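Local coordinates for uncharacterized protein AF_0941 (PDB 1YOZ) that is of unknown function, an all-helical archaeal protein of the AF0941-like family that assembles as a dimer, at residues Leu4-Phe9 / Leu47-Ser52. Residues are numbered along the deposited sequence; the frame is centred on the assembly and turned at random.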
loop_
_atom_site.group_PDB
_atom_site.type_symbol
_atom_site.label_atom_id
_atom_site.label_comp_id
_atom_site.label_asym_id
_atom_site.label_seq_id
_atom_site.Cartn_x
_atom_site.Cartn_y
_atom_site.Cartn_z
ATOM N N LEU B 4 -2.114 -4.685 9.255
ATOM C CA LEU B 4 -1.637 -5.759 8.423
ATOM C C LEU B 4 -1.765 -5.453 6.951
ATOM O O LEU B 4 -2.819 -5.007 6.477
ATOM C CB LEU B 4 -2.359 -7.093 8.786
ATOM C CG LEU B 4 -2.017 -8.381 8.021
ATOM C CD1 LEU B 4 -0.593 -8.976 8.215
ATOM C CD2 LEU B 4 -3.085 -9.498 8.294
ATOM N N TYR B 5 -0.691 -5.697 6.223
ATOM C CA TYR B 5 -0.734 -5.582 4.751
ATOM C C TYR B 5 0.416 -6.347 4.182
ATOM O O TYR B 5 1.511 -5.793 3.952
ATOM C CB TYR B 5 -0.710 -4.110 4.271
ATOM C CG TYR B 5 -0.703 -3.919 2.749
ATOM C CD1 TYR B 5 0.243 -3.100 2.117
ATOM C CD2 TYR B 5 -1.647 -4.544 1.946
ATOM C CE1 TYR B 5 0.196 -2.875 0.749
ATOM C CE2 TYR B 5 -1.686 -4.340 0.566
ATOM C CZ TYR B 5 -0.782 -3.510 -0.026
ATOM O OH TYR B 5 -0.804 -3.382 -1.395
ATOM N N ILE B 6 0.169 -7.639 3.985
ATOM C CA ILE B 6 1.020 -8.487 3.201
ATOM C C ILE B 6 0.829 -8.221 1.682
ATOM O O ILE B 6 -0.292 -8.143 1.195
ATOM C CB ILE B 6 0.748 -10.005 3.553
ATOM C CG1 ILE B 6 1.197 -10.312 4.998
ATOM C CG2 ILE B 6 1.418 -10.907 2.566
ATOM C CD1 ILE B 6 0.742 -11.704 5.570
ATOM N N ASN B 7 1.944 -8.049 0.955
ATOM C CA ASN B 7 1.969 -7.939 -0.485
ATOM C C ASN B 7 3.405 -8.174 -0.917
ATOM O O ASN B 7 4.255 -7.269 -0.832
ATOM C CB ASN B 7 1.485 -6.530 -0.948
ATOM C CG ASN B 7 1.380 -6.412 -2.437
ATOM O OD1 ASN B 7 2.001 -7.170 -3.174
ATOM N ND2 ASN B 7 0.656 -5.387 -2.906
ATOM N N SER B 8 3.659 -9.421 -1.325
ATOM C CA SER B 8 4.976 -9.910 -1.684
ATOM C C SER B 8 5.476 -9.254 -2.948
ATOM O O SER B 8 6.653 -8.932 -3.026
ATOM C CB SER B 8 4.920 -11.431 -1.855
ATOM O OG SER B 8 4.709 -12.020 -0.557
ATOM N N PHE B 9 4.580 -9.010 -3.905
ATOM C CA PHE B 9 5.024 -8.382 -5.154
ATOM C C PHE B 9 5.533 -6.975 -4.890
ATOM O O PHE B 9 6.651 -6.581 -5.351
ATOM C CB PHE B 9 3.934 -8.353 -6.225
ATOM C CG PHE B 9 4.388 -7.756 -7.518
ATOM C CD1 PHE B 9 5.018 -8.547 -8.483
ATOM C CD2 PHE B 9 4.203 -6.395 -7.778
ATOM C CE1 PHE B 9 5.476 -7.990 -9.678
ATOM C CE2 PHE B 9 4.672 -5.821 -8.959
ATOM C CZ PHE B 9 5.294 -6.616 -9.916
ATOM N N LEU B 47 -4.856 -15.598 5.021
ATOM C CA LEU B 47 -5.863 -16.504 5.574
ATOM C C LEU B 47 -5.332 -17.235 6.809
ATOM O O LEU B 47 -6.027 -17.273 7.810
ATOM C CB LEU B 47 -6.416 -17.435 4.508
ATOM C CG LEU B 47 -7.630 -16.890 3.747
ATOM C CD1 LEU B 47 -7.977 -17.830 2.634
ATOM C CD2 LEU B 47 -8.828 -16.741 4.666
ATOM N N ASN B 48 -4.084 -17.717 6.774
ATOM C CA ASN B 48 -3.481 -18.406 7.946
ATOM C C ASN B 48 -3.216 -17.587 9.208
ATOM O O ASN B 48 -3.305 -18.111 10.337
ATOM C CB ASN B 48 -2.243 -19.219 7.543
ATOM C CG ASN B 48 -2.595 -20.404 6.691
ATOM O OD1 ASN B 48 -3.773 -20.776 6.585
ATOM N ND2 ASN B 48 -1.589 -21.000 6.045
ATOM N N LEU B 49 -2.910 -16.290 9.052
ATOM C CA LEU B 49 -2.877 -15.374 10.193
ATOM C C LEU B 49 -4.233 -15.279 10.894
ATOM O O LEU B 49 -4.339 -15.166 12.144
ATOM C CB LEU B 49 -2.462 -13.973 9.707
ATOM C CG LEU B 49 -1.036 -13.847 9.210
ATOM C CD1 LEU B 49 -0.757 -12.327 8.881
ATOM C CD2 LEU B 49 -0.099 -14.266 10.267
ATOM N N TYR B 50 -5.284 -15.299 10.091
ATOM C CA TYR B 50 -6.622 -15.234 10.659
ATOM C C TYR B 50 -6.805 -16.592 11.381
ATOM O O TYR B 50 -7.033 -16.645 12.577
ATOM C CB TYR B 50 -7.654 -15.049 9.555
ATOM C CG TYR B 50 -9.095 -15.169 10.002
ATOM C CD1 TYR B 50 -9.631 -14.291 10.933
ATOM C CD2 TYR B 50 -9.906 -16.165 9.492
ATOM C CE1 TYR B 50 -10.928 -14.414 11.348
ATOM C CE2 TYR B 50 -11.207 -16.294 9.898
ATOM C CZ TYR B 50 -11.716 -15.410 10.819
ATOM O OH TYR B 50 -13.043 -15.530 11.218
ATOM N N LYS B 51 -6.594 -17.667 10.631
ATOM C CA LYS B 51 -6.919 -19.019 11.099
ATOM C C LYS B 51 -6.054 -19.494 12.302
ATOM O O LYS B 51 -6.406 -20.474 12.977
ATOM C CB LYS B 51 -6.854 -19.978 9.911
ATOM C CG LYS B 51 -7.997 -19.815 8.932
ATOM C CD LYS B 51 -7.708 -20.602 7.670
ATOM C CE LYS B 51 -8.789 -20.506 6.593
ATOM N NZ LYS B 51 -8.165 -21.218 5.403
ATOM N N SER B 52 -4.935 -18.804 12.564
ATOM C CA SER B 52 -4.065 -19.085 13.704
ATOM C C SER B 52 -4.245 -18.037 14.797
ATOM O O SER B 52 -3.530 -18.019 15.794
ATOM C CB SER B 52 -2.594 -19.189 13.253
ATOM O OG SER B 52 -2.124 -17.965 12.658
#
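Leu4 meets Leu49 obliquely, its CD1 only 3.4 Å from CD1 of Leu49, tighter than a usual methyl contact. With CG swung anti to the backbone N (chi1 180°), Leu4 sends both methyls to that one atom, CD2 of Leu4 lying 3.7 Å from CD1 of Leu49. Its backbone is tied to helix 57-73: Leu4 O accepts a hydrogen bond from Arg62, and Leu4 N donates one to Glu59. Tyr5 takes no part in the contact with 47-52; its OH accepts a nearly straight bond from Asn7 ND2 (2.9 Å, 167°), with the oxygen in the amide plane. Next, CD1 of Ile6 lies 3.7 Å from CD1 of Leu49, the two side chains reaching tip to tip. Asn7 CB sits above one face of the Tyr5 ring, offset toward the rim, and Asn7 caps helix 8-18 through OD1 to the N of Leu10. Thus one methyl of Leu49, near the C-terminal end of helix 32-51, gathers two side chains of the extended N-terminal segment before helix 8-18. From the second subunit, Met3 packs on all three and Tyr5 meets the Tyr5 ring. No hydrogen bond crosses between 4-9 and 47-52, so their direct contact is purely apolar and forms part of a hydrophobic cluster at the dimer interface.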